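Local coordinates for DNA-damage inducible protein DDI1-like protein (PDB 5YQ8), which is an aspartic endopeptidase whose retroviral protease-like domain, the part in this structure, pairs with a second copy as a retropepsin dimer, at residues K32-A35 and E36-G39; L94-L97 and K98-M102. All coordinates share one frame; numbering follows the deposited sequence.

Interaction 1: residues K32-A35 and E36-G39; sequences KRTA and ERCG
Thr34 and Arg37 meet side chain to side chain near the end of helix 32-37, a short helix of the retropepsin fold that follows strand 29-31 and closes at Gly39 in a Schellman motif. Arg37 NH2 donates to Thr34 OG1 at 3.3 Å, a long bond, from near the edge of the guanidinium but tilted from its plane. The Arg37 side chain leaves anti to its own nitrogen (chi1 -179°) and bends at chi3, which carries the guanidinium back across Thr34. Stronger partners fix both ends. Thr34 OG1 is hydrogen-bonded to Asn31 OD1, while the guanidinium pairs with Asp89 and gives NH1 to the carbonyl of Leu16, tying the helix to strand 15-21.

Backbone bonds hold the turns beneath. Glu36 N donates to Lys32 O at 2.9 Å and Arg37 N to Arg33 O at 2.8 Å; after them the regular pattern frays: Cys38 N divides itself weakly between Thr34 O and Ala35 O. Gly39, with phi 71°, turns the chain out of the helix, and its N returns to Glu36 O at 3.2 Å.

Between Lys32 and Glu36 the contact is mainly through carbon. The lysine runs extended, and the carboxylate lies against its methylenes, with Glu36 OE1 3.4 Å from Lys32 CG and OE2 3.4 Å from Lys32 CE. Lys32 NZ stands 4.5 Å from Glu36 OE2, beyond a salt bridge, so any attraction is probably loose.

Apolar packing is on the buried side, where Thr34 and Cys38 both touch Val17. There the Cys38 sulfur faces the Thr34 methyl, SG to CG2 measuring 3.9 Å.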
loop_
_atom_site.group_PDB
_atom_site.type_symbol
_atom_site.label_atom_id
_atom_site.label_comp_id
_atom_site.label_asym_id
_atom_site.label_seq_id
_atom_site.Cartn_x
_atom_site.Cartn_y
_atom_site.Cartn_z
ATOM N N LYS A 32 19.318 4.899 5.087
ATOM C CA LYS A 32 20.678 5.446 4.953
ATOM C C LYS A 32 21.666 4.419 4.436
ATOM O O LYS A 32 22.526 4.741 3.602
ATOM C CB LYS A 32 21.195 5.998 6.285
ATOM C CG LYS A 32 22.622 6.558 6.208
ATOM C CD LYS A 32 23.003 7.374 7.430
ATOM C CE LYS A 32 24.459 7.831 7.369
ATOM N NZ LYS A 32 24.671 8.915 8.403
ATOM N N ARG A 33 21.488 3.180 4.898
ATOM C CA ARG A 33 22.406 2.104 4.624
ATOM C C ARG A 33 22.392 1.830 3.160
ATOM O O ARG A 33 23.469 1.555 2.592
ATOM C CB ARG A 33 22.024 0.823 5.407
ATOM C CG ARG A 33 23.000 -0.354 5.201
ATOM C CD ARG A 33 22.724 -1.496 6.193
ATOM N NE ARG A 33 21.308 -1.472 6.602
ATOM C CZ ARG A 33 20.309 -2.109 5.992
ATOM N NH1 ARG A 33 20.547 -2.898 4.934
ATOM N NH2 ARG A 33 19.043 -1.984 6.462
ATOM N N THR A 34 21.201 1.869 2.542
ATOM C CA THR A 34 21.073 1.535 1.106
ATOM C C THR A 34 21.706 2.600 0.224
ATOM O O THR A 34 22.490 2.292 -0.699
ATOM C CB THR A 34 19.636 1.345 0.730
ATOM O OG1 THR A 34 19.203 0.158 1.382
ATOM C CG2 THR A 34 19.491 1.129 -0.810
ATOM N N ALA A 35 21.386 3.845 0.499
ATOM C CA ALA A 35 21.941 4.945 -0.276
ATOM C C ALA A 35 23.453 4.980 -0.100
ATOM O O ALA A 35 24.174 5.244 -1.041
ATOM C CB ALA A 35 21.293 6.249 0.125
ATOM N N GLU A 36 23.936 4.734 1.111
ATOM C CA GLU A 36 25.371 4.518 1.302
ATOM C C GLU A 36 25.858 3.320 0.472
ATOM O O GLU A 36 26.916 3.333 -0.191
ATOM C CB GLU A 36 25.707 4.315 2.793
ATOM C CG GLU A 36 25.854 5.620 3.608
ATOM C CD GLU A 36 26.025 5.415 5.127
ATOM O OE1 GLU A 36 25.306 4.582 5.723
ATOM O OE2 GLU A 36 26.893 6.078 5.729
ATOM N N ARG A 37 25.076 2.266 0.460
ATOM C CA ARG A 37 25.465 1.068 -0.309
ATOM C C ARG A 37 25.414 1.288 -1.822
ATOM O O ARG A 37 26.089 0.598 -2.554
ATOM C CB ARG A 37 24.611 -0.109 0.146
ATOM C CG ARG A 37 24.871 -1.455 -0.515
ATOM C CD ARG A 37 24.153 -2.533 0.309
ATOM N NE ARG A 37 22.713 -2.307 0.439
ATOM C CZ ARG A 37 21.793 -2.622 -0.480
ATOM N NH1 ARG A 37 22.093 -3.257 -1.614
ATOM N NH2 ARG A 37 20.557 -2.334 -0.238
ATOM N N CYS A 38 24.619 2.250 -2.255
ATOM C CA CYS A 38 24.453 2.615 -3.639
ATOM C C CYS A 38 25.262 3.875 -3.999
ATOM O O CYS A 38 25.204 4.355 -5.127
ATOM C CB CYS A 38 22.932 2.848 -3.921
ATOM S SG CYS A 38 21.946 1.311 -3.850
ATOM N N GLY A 39 26.000 4.429 -3.045
ATOM C CA GLY A 39 26.840 5.583 -3.312
ATOM C C GLY A 39 26.052 6.882 -3.556
ATOM O O GLY A 39 26.455 7.670 -4.369
#

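Interaction 2: residues L94-L97 and K98-M102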
loop_
_atom_site.group_PDB
_atom_site.type_symbol
_atom_site.label_atom_id
_atom_site.label_comp_id
_atom_site.label_asym_id
_atom_site.label_seq_id
_atom_site.Cartn_x
_atom_site.Cartn_y
_atom_site.Cartn_z
ATOM N N LEU A 94 3.164 5.814 -3.299
ATOM C CA LEU A 94 2.164 6.340 -4.215
ATOM C C LEU A 94 2.643 7.541 -5.059
ATOM O O LEU A 94 2.184 7.724 -6.136
ATOM C CB LEU A 94 0.920 6.695 -3.389
ATOM C CG LEU A 94 -0.429 6.715 -4.114
ATOM C CD1 LEU A 94 -0.629 5.401 -4.839
ATOM C CD2 LEU A 94 -1.538 7.020 -3.140
ATOM N N ASP A 95 3.572 8.351 -4.607
ATOM C CA ASP A 95 4.181 9.336 -5.490
ATOM C C ASP A 95 4.789 8.750 -6.784
ATOM O O ASP A 95 4.511 9.220 -7.905
ATOM C CB ASP A 95 5.270 10.118 -4.731
ATOM C CG ASP A 95 6.013 9.265 -3.660
ATOM O OD1 ASP A 95 5.501 8.148 -3.267
ATOM O OD2 ASP A 95 7.058 9.762 -3.167
ATOM N N GLN A 96 5.671 7.768 -6.647
ATOM C CA GLN A 96 6.366 7.179 -7.805
ATOM C C GLN A 96 5.477 6.190 -8.566
ATOM O O GLN A 96 5.528 6.102 -9.752
ATOM C CB GLN A 96 7.682 6.501 -7.370
ATOM C CG GLN A 96 8.719 7.452 -6.760
ATOM C CD GLN A 96 9.285 8.403 -7.750
ATOM O OE1 GLN A 96 9.466 8.038 -8.908
ATOM N NE2 GLN A 96 9.589 9.612 -7.317
ATOM N N LEU A 97 4.606 5.468 -7.871
ATOM C CA LEU A 97 3.570 4.666 -8.543
ATOM C C LEU A 97 2.710 5.507 -9.464
ATOM O O LEU A 97 2.416 5.096 -10.571
ATOM C CB LEU A 97 2.691 3.962 -7.529
ATOM C CG LEU A 97 3.258 2.701 -6.851
ATOM C CD1 LEU A 97 2.362 2.195 -5.768
ATOM C CD2 LEU A 97 3.490 1.621 -7.896
ATOM N N LYS A 98 2.331 6.685 -9.003
ATOM C CA LYS A 98 1.650 7.678 -9.814
ATOM C C LYS A 98 2.522 8.450 -10.780
ATOM O O LYS A 98 2.181 8.614 -11.917
ATOM C CB LYS A 98 0.882 8.663 -8.919
ATOM C CG LYS A 98 -0.263 8.041 -8.153
ATOM C CD LYS A 98 -1.276 9.143 -7.894
ATOM C CE LYS A 98 -2.673 8.635 -7.816
ATOM N NZ LYS A 98 -3.436 9.699 -7.184
ATOM N N ARG A 99 3.701 8.844 -10.392
ATOM C CA ARG A 99 4.569 9.587 -11.305
ATOM C C ARG A 99 4.921 8.820 -12.594
ATOM O O ARG A 99 5.056 9.382 -13.671
ATOM C CB ARG A 99 5.846 9.968 -10.527
ATOM C CG ARG A 99 7.032 10.332 -11.376
ATOM C CD ARG A 99 6.727 11.605 -12.157
ATOM N NE ARG A 99 7.866 11.806 -13.006
ATOM C CZ ARG A 99 8.012 11.303 -14.217
ATOM N NH1 ARG A 99 7.053 10.594 -14.791
ATOM N NH2 ARG A 99 9.153 11.473 -14.845
ATOM N N HIS A 100 5.094 7.528 -12.461
ATOM C CA HIS A 100 5.424 6.675 -13.595
ATOM C C HIS A 100 4.256 5.796 -14.068
ATOM O O HIS A 100 4.449 4.883 -14.884
ATOM C CB HIS A 100 6.654 5.812 -13.253
ATOM C CG HIS A 100 7.813 6.611 -12.789
ATOM N ND1 HIS A 100 8.566 7.387 -13.638
ATOM C CD2 HIS A 100 8.316 6.802 -11.554
ATOM C CE1 HIS A 100 9.505 7.998 -12.945
ATOM N NE2 HIS A 100 9.362 7.679 -11.668
ATOM N N GLN A 101 3.047 6.114 -13.600
ATOM C CA GLN A 101 1.808 5.540 -14.099
ATOM C C GLN A 101 1.870 4.024 -14.063
ATOM O O GLN A 101 1.484 3.354 -15.008
ATOM C CB GLN A 101 1.575 6.044 -15.512
ATOM C CG GLN A 101 1.477 7.560 -15.624
ATOM C CD GLN A 101 1.234 7.984 -17.032
ATOM O OE1 GLN A 101 1.234 7.144 -17.950
ATOM N NE2 GLN A 101 1.085 9.293 -17.253
ATOM N N MET A 102 2.370 3.494 -12.950
ATOM C CA MET A 102 2.553 2.072 -12.765
ATOM C C MET A 102 1.219 1.371 -12.565
ATOM O O MET A 102 0.194 1.983 -12.322
ATOM C CB MET A 102 3.536 1.781 -11.586
ATOM C CG MET A 102 4.929 2.297 -11.848
ATOM S SD MET A 102 6.009 1.945 -10.446
ATOM C CE MET A 102 7.383 3.084 -10.690
#
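Met102 N donates to Leu97 O at 2.9 Å and 157°, nearly in line with the carbonyl; this bond closes the Schellman motif that ends helix 94-99, the helix that follows strand 90-92 as in other retropepsins, with Gln101 at positive phi and its N bonded to Lys98 O. Before it, Arg99 N reaches Asp95 O at 2.6 Å, His100 N reaches Gln96 O at 3.1 Å, and Lys98 N approaches Leu94 O from above the carbonyl plane.

Gln96 and His100 lie side by side, pointing the same way. Gln96 bends at chi2 (-69°), turning its amide toward the C-terminal end of the helix, where OE1 meets the ring edge in plane, 2.8 Å from His100 NE2. The hydrogen bond is weak, bent to 128°, and NE2 has a second weak acceptor in Pro77 O. Gln96 NE2 makes a weak bond to Ala79 O, so the amide has a partner at each end. Arg99 CG sits over one face of the His100 imidazole, 3.5 Å above its plane.

Further out, apolar packing joins bonds to the surroundings. Met102 crosses Leu97 at about a right angle, its SD 3.6 Å from Leu97 CD2, and its CE reaches the Gln96 carbonyl oxygen. Leu97 also packs on Leu106 of the second subunit, and its side chain comes within about 6 Å of that of Asp22, the probable active-site aspartate. Lys98 uses its aliphatic part against Leu94 O and sends NZ to Thr4 O of the second subunit, while Asp95 accepts from Ser28 N.

This chemistry implies divided roles: weak hydrogen bonds from Gln96 and His100 link the end of the helix to strand 74-83, whereas Leu97 and Lys98 present it to the dimer interface near that aspartate.

Each contact spans one short helix and the Schellman motif that ends it, but the two are on opposite sides of the chain's centre, with interaction centres 23 Å apart and no touch between them. Each is partly buried. Interaction 1 is away from the active site and meets no other protein chain of the assembly; its polar ends serve the same subunit, through a charged pairing with Asp89 and a bond to strand 15-21. Interaction 2 faces the second subunit and approaches Asp22. Its side chains are joined by a neutral amide and an imidazole and by a leucine-methionine contact, where interaction 1 relies on arginine, threonine and a loosely matched lysine-glutamate pair.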